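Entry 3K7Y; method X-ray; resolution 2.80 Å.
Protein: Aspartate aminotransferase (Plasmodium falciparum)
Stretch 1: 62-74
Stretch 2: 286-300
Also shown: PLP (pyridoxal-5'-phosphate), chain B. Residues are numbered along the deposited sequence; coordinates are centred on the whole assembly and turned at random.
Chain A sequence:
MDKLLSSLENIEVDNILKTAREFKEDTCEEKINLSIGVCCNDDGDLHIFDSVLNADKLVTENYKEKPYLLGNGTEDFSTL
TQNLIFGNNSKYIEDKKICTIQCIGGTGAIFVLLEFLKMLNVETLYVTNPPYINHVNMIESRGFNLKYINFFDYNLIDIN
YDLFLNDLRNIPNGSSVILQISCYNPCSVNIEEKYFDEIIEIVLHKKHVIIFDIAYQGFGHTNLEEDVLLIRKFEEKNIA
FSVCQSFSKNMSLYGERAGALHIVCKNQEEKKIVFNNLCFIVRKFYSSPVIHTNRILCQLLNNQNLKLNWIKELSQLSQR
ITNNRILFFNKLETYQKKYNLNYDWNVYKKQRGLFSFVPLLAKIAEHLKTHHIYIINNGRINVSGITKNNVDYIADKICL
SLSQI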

# COMPACT_ATOMS: atom_id res chain seq x y z
N ASN A 62 16.15 6.17 16.87
CA ASN A 62 15.18 6.26 17.96
C ASN A 62 14.26 5.06 18.02
O ASN A 62 13.43 4.94 18.93
CB ASN A 62 14.38 7.55 17.81
CG ASN A 62 15.25 8.78 17.96
OD1 ASN A 62 16.31 8.89 17.34
ND2 ASN A 62 14.82 9.71 18.81
N TYR A 63 14.44 4.16 17.07
CA TYR A 63 13.51 3.08 16.84
C TYR A 63 14.23 1.79 16.50
O TYR A 63 15.10 1.78 15.62
CB TYR A 63 12.59 3.46 15.69
CG TYR A 63 11.73 4.70 15.89
CD1 TYR A 63 10.71 4.72 16.86
CD2 TYR A 63 11.89 5.83 15.09
CE1 TYR A 63 9.90 5.83 17.02
CE2 TYR A 63 11.09 6.96 15.25
CZ TYR A 63 10.09 6.95 16.22
OH TYR A 63 9.29 8.05 16.38
N LYS A 64 13.87 0.71 17.18
CA LYS A 64 14.48 -0.59 16.92
C LYS A 64 13.44 -1.67 16.60
O LYS A 64 13.68 -2.57 15.78
CB LYS A 64 15.42 -1.01 18.07
CG LYS A 64 14.88 -0.80 19.51
CD LYS A 64 15.26 0.58 20.10
CE LYS A 64 14.26 1.02 21.19
NZ LYS A 64 12.84 1.15 20.68
N GLU A 65 12.28 -1.58 17.24
CA GLU A 65 11.15 -2.45 16.94
C GLU A 65 10.36 -1.97 15.72
O GLU A 65 10.31 -0.77 15.45
CB GLU A 65 10.21 -2.46 18.13
CG GLU A 65 10.54 -3.45 19.19
CD GLU A 65 9.42 -3.56 20.22
OE1 GLU A 65 8.32 -2.99 19.98
OE2 GLU A 65 9.64 -4.22 21.26
N LYS A 66 9.72 -2.90 15.01
CA LYS A 66 8.87 -2.55 13.86
C LYS A 66 7.47 -3.19 13.91
O LYS A 66 7.22 -4.17 13.24
CB LYS A 66 9.57 -2.89 12.55
CG LYS A 66 10.90 -2.19 12.38
CD LYS A 66 11.62 -2.64 11.12
CE LYS A 66 13.12 -2.32 11.20
NZ LYS A 66 13.86 -2.65 9.94
N PRO A 67 6.55 -2.61 14.71
CA PRO A 67 5.18 -3.12 14.88
C PRO A 67 4.19 -2.76 13.76
O PRO A 67 4.34 -1.74 13.08
CB PRO A 67 4.72 -2.46 16.18
CG PRO A 67 5.92 -1.80 16.75
CD PRO A 67 6.81 -1.49 15.63
N TYR A 68 3.19 -3.62 13.59
CA TYR A 68 2.00 -3.32 12.81
C TYR A 68 1.32 -2.07 13.35
O TYR A 68 1.17 -1.93 14.57
CB TYR A 68 0.99 -4.45 12.97
CG TYR A 68 1.23 -5.73 12.23
CD1 TYR A 68 1.62 -5.73 10.90
CD2 TYR A 68 1.00 -6.96 12.85
CE1 TYR A 68 1.82 -6.93 10.21
CE2 TYR A 68 1.20 -8.17 12.16
CZ TYR A 68 1.60 -8.14 10.84
OH TYR A 68 1.79 -9.30 10.13
N LEU A 69 0.87 -1.18 12.45
CA LEU A 69 0.08 0.01 12.83
C LEU A 69 -1.45 -0.22 12.98
O LEU A 69 -2.18 -0.38 11.99
CB LEU A 69 0.37 1.17 11.88
CG LEU A 69 1.73 1.85 12.05
CD1 LEU A 69 1.94 2.99 11.04
CD2 LEU A 69 1.93 2.35 13.48
N LEU A 70 -1.91 -0.15 14.23
CA LEU A 70 -3.21 -0.69 14.69
C LEU A 70 -4.48 -0.38 13.87
O LEU A 70 -5.18 -1.31 13.52
CB LEU A 70 -3.47 -0.37 16.19
CG LEU A 70 -2.40 0.02 17.24
CD1 LEU A 70 -3.07 0.56 18.53
CD2 LEU A 70 -1.41 -1.11 17.55
N GLY A 71 -4.82 0.88 13.57
CA GLY A 71 -4.03 2.08 13.79
C GLY A 71 -4.28 2.94 12.56
O GLY A 71 -4.89 4.01 12.64
N ASN A 72 -3.85 2.42 11.40
CA ASN A 72 -3.93 3.13 10.13
C ASN A 72 -3.31 4.51 10.23
O ASN A 72 -3.75 5.45 9.56
CB ASN A 72 -5.36 3.18 9.63
CG ASN A 72 -5.81 1.87 9.04
OD1 ASN A 72 -6.96 1.46 9.20
ND2 ASN A 72 -4.91 1.19 8.34
N GLY A 73 -2.29 4.59 11.07
CA GLY A 73 -1.61 5.83 11.39
C GLY A 73 -1.32 5.89 12.88
O GLY A 73 -1.73 5.00 13.64
N THR A 74 -0.59 6.93 13.28
CA THR A 74 -0.25 7.17 14.68
C THR A 74 -1.18 8.24 15.24
O THR A 74 -2.16 8.62 14.61
CB THR A 74 1.20 7.70 14.84
OG1 THR A 74 1.96 7.41 13.66
CG2 THR A 74 1.88 7.06 16.04
N TYR A 286 -4.74 -4.05 2.16
CA TYR A 286 -3.39 -4.24 2.71
C TYR A 286 -3.29 -4.23 4.23
O TYR A 286 -2.19 -4.17 4.76
CB TYR A 286 -2.43 -3.21 2.14
CG TYR A 286 -2.87 -1.77 2.37
CD1 TYR A 286 -2.36 -1.02 3.43
CD2 TYR A 286 -3.80 -1.17 1.51
CE1 TYR A 286 -2.78 0.30 3.63
CE2 TYR A 286 -4.22 0.14 1.70
CZ TYR A 286 -3.71 0.87 2.76
OH TYR A 286 -4.13 2.16 2.94
N SER A 287 -4.43 -4.27 4.93
CA SER A 287 -4.48 -4.29 6.40
C SER A 287 -3.84 -3.11 7.18
O SER A 287 -4.48 -2.58 8.09
CB SER A 287 -3.99 -5.63 6.93
OG SER A 287 -2.57 -5.67 6.93
N SER A 288 -2.61 -2.69 6.87
CA SER A 288 -2.03 -1.50 7.54
C SER A 288 -0.93 -0.74 6.77
O SER A 288 -0.32 -1.29 5.86
CB SER A 288 -1.57 -1.82 8.98
OG SER A 288 -0.75 -2.97 9.05
N PRO A 289 -0.67 0.54 7.15
CA PRO A 289 0.33 1.39 6.52
C PRO A 289 1.76 1.11 6.95
O PRO A 289 2.00 0.47 7.99
CB PRO A 289 -0.05 2.80 7.00
CG PRO A 289 -1.38 2.65 7.66
CD PRO A 289 -1.40 1.28 8.20
N VAL A 290 2.71 1.60 6.15
CA VAL A 290 4.16 1.49 6.41
C VAL A 290 4.61 2.29 7.64
O VAL A 290 4.37 3.50 7.77
CB VAL A 290 4.99 1.87 5.16
CG1 VAL A 290 6.50 1.83 5.44
CG2 VAL A 290 4.63 0.92 4.03
N ILE A 291 5.27 1.58 8.56
CA ILE A 291 5.68 2.17 9.82
C ILE A 291 6.89 3.09 9.63
O ILE A 291 6.96 4.15 10.24
CB ILE A 291 5.87 1.06 10.89
CG1 ILE A 291 5.53 1.57 12.30
CG2 ILE A 291 7.19 0.34 10.72
CD1 ILE A 291 6.64 1.53 13.28
N HIS A 292 7.80 2.71 8.74
CA HIS A 292 8.97 3.54 8.45
C HIS A 292 8.57 4.93 7.98
O HIS A 292 9.03 5.93 8.52
CB HIS A 292 9.86 2.89 7.40
CG HIS A 292 10.85 3.84 6.78
ND1 HIS A 292 12.06 4.14 7.36
CD2 HIS A 292 10.79 4.56 5.63
CE1 HIS A 292 12.72 4.98 6.59
NE2 HIS A 292 11.97 5.26 5.53
N THR A 293 7.74 4.98 6.95
CA THR A 293 7.39 6.26 6.36
C THR A 293 6.55 7.05 7.35
O THR A 293 6.57 8.26 7.34
CB THR A 293 6.80 6.14 4.93
OG1 THR A 293 5.51 5.52 4.97
CG2 THR A 293 7.70 5.27 4.05
N ASN A 294 5.88 6.36 8.26
CA ASN A 294 5.19 7.05 9.34
C ASN A 294 6.18 7.75 10.24
O ASN A 294 6.04 8.94 10.50
CB ASN A 294 4.36 6.08 10.18
CG ASN A 294 3.71 6.76 11.36
OD1 ASN A 294 4.39 7.31 12.23
ND2 ASN A 294 2.38 6.71 11.41
N ARG A 295 7.16 7.00 10.73
CA ARG A 295 8.24 7.54 11.57
C ARG A 295 9.03 8.70 10.91
O ARG A 295 9.17 9.75 11.53
CB ARG A 295 9.18 6.42 12.03
CG ARG A 295 8.52 5.40 12.97
CD ARG A 295 9.36 4.14 13.17
NE ARG A 295 8.93 3.38 14.34
CZ ARG A 295 9.41 2.19 14.71
NH1 ARG A 295 10.36 1.60 14.01
NH2 ARG A 295 8.94 1.60 15.80
N ILE A 296 9.51 8.53 9.67
CA ILE A 296 10.23 9.62 8.97
C ILE A 296 9.46 10.93 9.04
O ILE A 296 10.06 11.98 9.26
CB ILE A 296 10.46 9.33 7.46
CG1 ILE A 296 10.96 7.89 7.24
CG2 ILE A 296 11.40 10.36 6.83
CD1 ILE A 296 12.27 7.54 7.97
N LEU A 297 8.15 10.86 8.86
CA LEU A 297 7.29 12.04 8.82
C LEU A 297 7.14 12.73 10.17
O LEU A 297 7.36 13.94 10.29
CB LEU A 297 5.93 11.69 8.24
CG LEU A 297 5.50 12.75 7.24
CD1 LEU A 297 4.89 12.11 6.00
CD2 LEU A 297 4.59 13.81 7.87
N CYS A 298 6.74 11.97 11.18
CA CYS A 298 6.67 12.47 12.55
C CYS A 298 7.97 13.16 13.00
O CYS A 298 7.92 14.26 13.54
CB CYS A 298 6.31 11.35 13.50
SG CYS A 298 4.77 10.61 13.09
N GLN A 299 9.11 12.50 12.77
CA GLN A 299 10.41 13.02 13.18
C GLN A 299 10.69 14.41 12.60
O GLN A 299 10.98 15.35 13.36
CB GLN A 299 11.52 12.05 12.78
CG GLN A 299 12.75 12.10 13.70
CD GLN A 299 12.66 11.14 14.88
OE1 GLN A 299 11.67 11.12 15.62
NE2 GLN A 299 13.70 10.33 15.07
N LEU A 300 10.61 14.53 11.27
CA LEU A 300 10.79 15.82 10.60
C LEU A 300 9.81 16.85 11.16
O LEU A 300 10.22 17.82 11.81
CB LEU A 300 10.58 15.69 9.07
CG LEU A 300 10.75 16.96 8.23
CD1 LEU A 300 11.28 16.65 6.84
CD2 LEU A 300 9.46 17.78 8.11
N1 PLP B . -1.31 -15.27 4.92
C2 PLP B . -1.29 -15.87 6.15
C2A PLP B . -1.61 -17.32 6.23
C3 PLP B . -0.96 -15.14 7.28
O3 PLP B . -0.92 -15.74 8.51
C4 PLP B . -0.67 -13.78 7.16
C4A PLP B . -0.18 -13.06 8.38
O4A PLP B . 1.04 -12.98 8.58
C5 PLP B . -0.68 -13.15 5.90
C6 PLP B . -1.02 -13.92 4.78
C5A PLP B . -0.39 -11.66 5.66
O4P PLP B . 0.79 -11.14 6.23
P PLP B . 1.10 -9.55 6.18
O1P PLP B . 2.58 -9.29 6.19
O2P PLP B . 0.57 -8.91 7.43
O3P PLP B . 0.49 -9.00 4.91

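A single arginine does most of the polar work here, and does it with both the edge and the face of its guanidinium. Arg295 lies over Tyr63 with the two planes only 9° apart and their centres 4.2 Å from each other, while its NH1 and NH2 each donate a hydrogen bond to the same backbone acceptor: Arg295 NH1 to Glu65 O and Arg295 NH2 to Glu65 O are both 2.8 Å, at N-H...acceptor angles of 141° and 142°. The carbonyl sits near the guanidinium plane, so this fork leaves the flat surface free for the aromatic ring. The aliphatic part of the side chain takes part as well, with Arg295 CD 3.7 Å from the centroid of the Tyr63 ring and 16° off its normal. A nearly extended side chain, with chi2 and chi3 both t, carries the charged group from the helix to an irregular segment that offers the backbone carbonyl of Glu65.

The rule is a helix reading a loop. Stretch 1 between Tyr63 and Thr74 has no regular structure, yet its partners recur along one side of the helix: Ile291, then the pairs Asn294-Arg295 and Cys298-Gln299, recurring at steps of three and four residues, all direct CA-to-CB toward the loop. His292, Thr293 and Ile296 make no contact with it.

Toward the start of the helix the chemistry turns apolar. Ile291 packs against the side chains of both Pro67 and Leu69: its CD1 lies 3.8 Å from Pro67 CD, and its CG1 lies 3.8 Å from Leu69 CG. Leu69 extends this patch into the turn before the helix, where Leu69 CB is 4.1 Å from Pro289 CD. The backbone packs closely too, Leu69 O approaching Ser288 CB at 3.4 Å. Asn72 brings its amide to the same proline, with Asn72 ND2 3.5 Å from Pro289 CD.

The loop has an unusual backbone here. The peptide bond before Gly71 is cis, and Gly73 adopts backbone angles of 138/175 at which a CB would be jammed against the preceding carbonyl oxygen, a conformation that by itself calls for glycine.

At the far end, Thr74 meets the helix through a second polar contact. Asn294 ND2 donates to Thr74 OG1 at 2.4 Å, a very short hydrogen bond that merits caution at 2.8 Å resolution. Tyr68, by contrast, directs its CA-to-CB bond away from stretch 2, and its hydroxyl reaches the cofactor, Tyr68 OH lying 3.0 Å from PLP O2P.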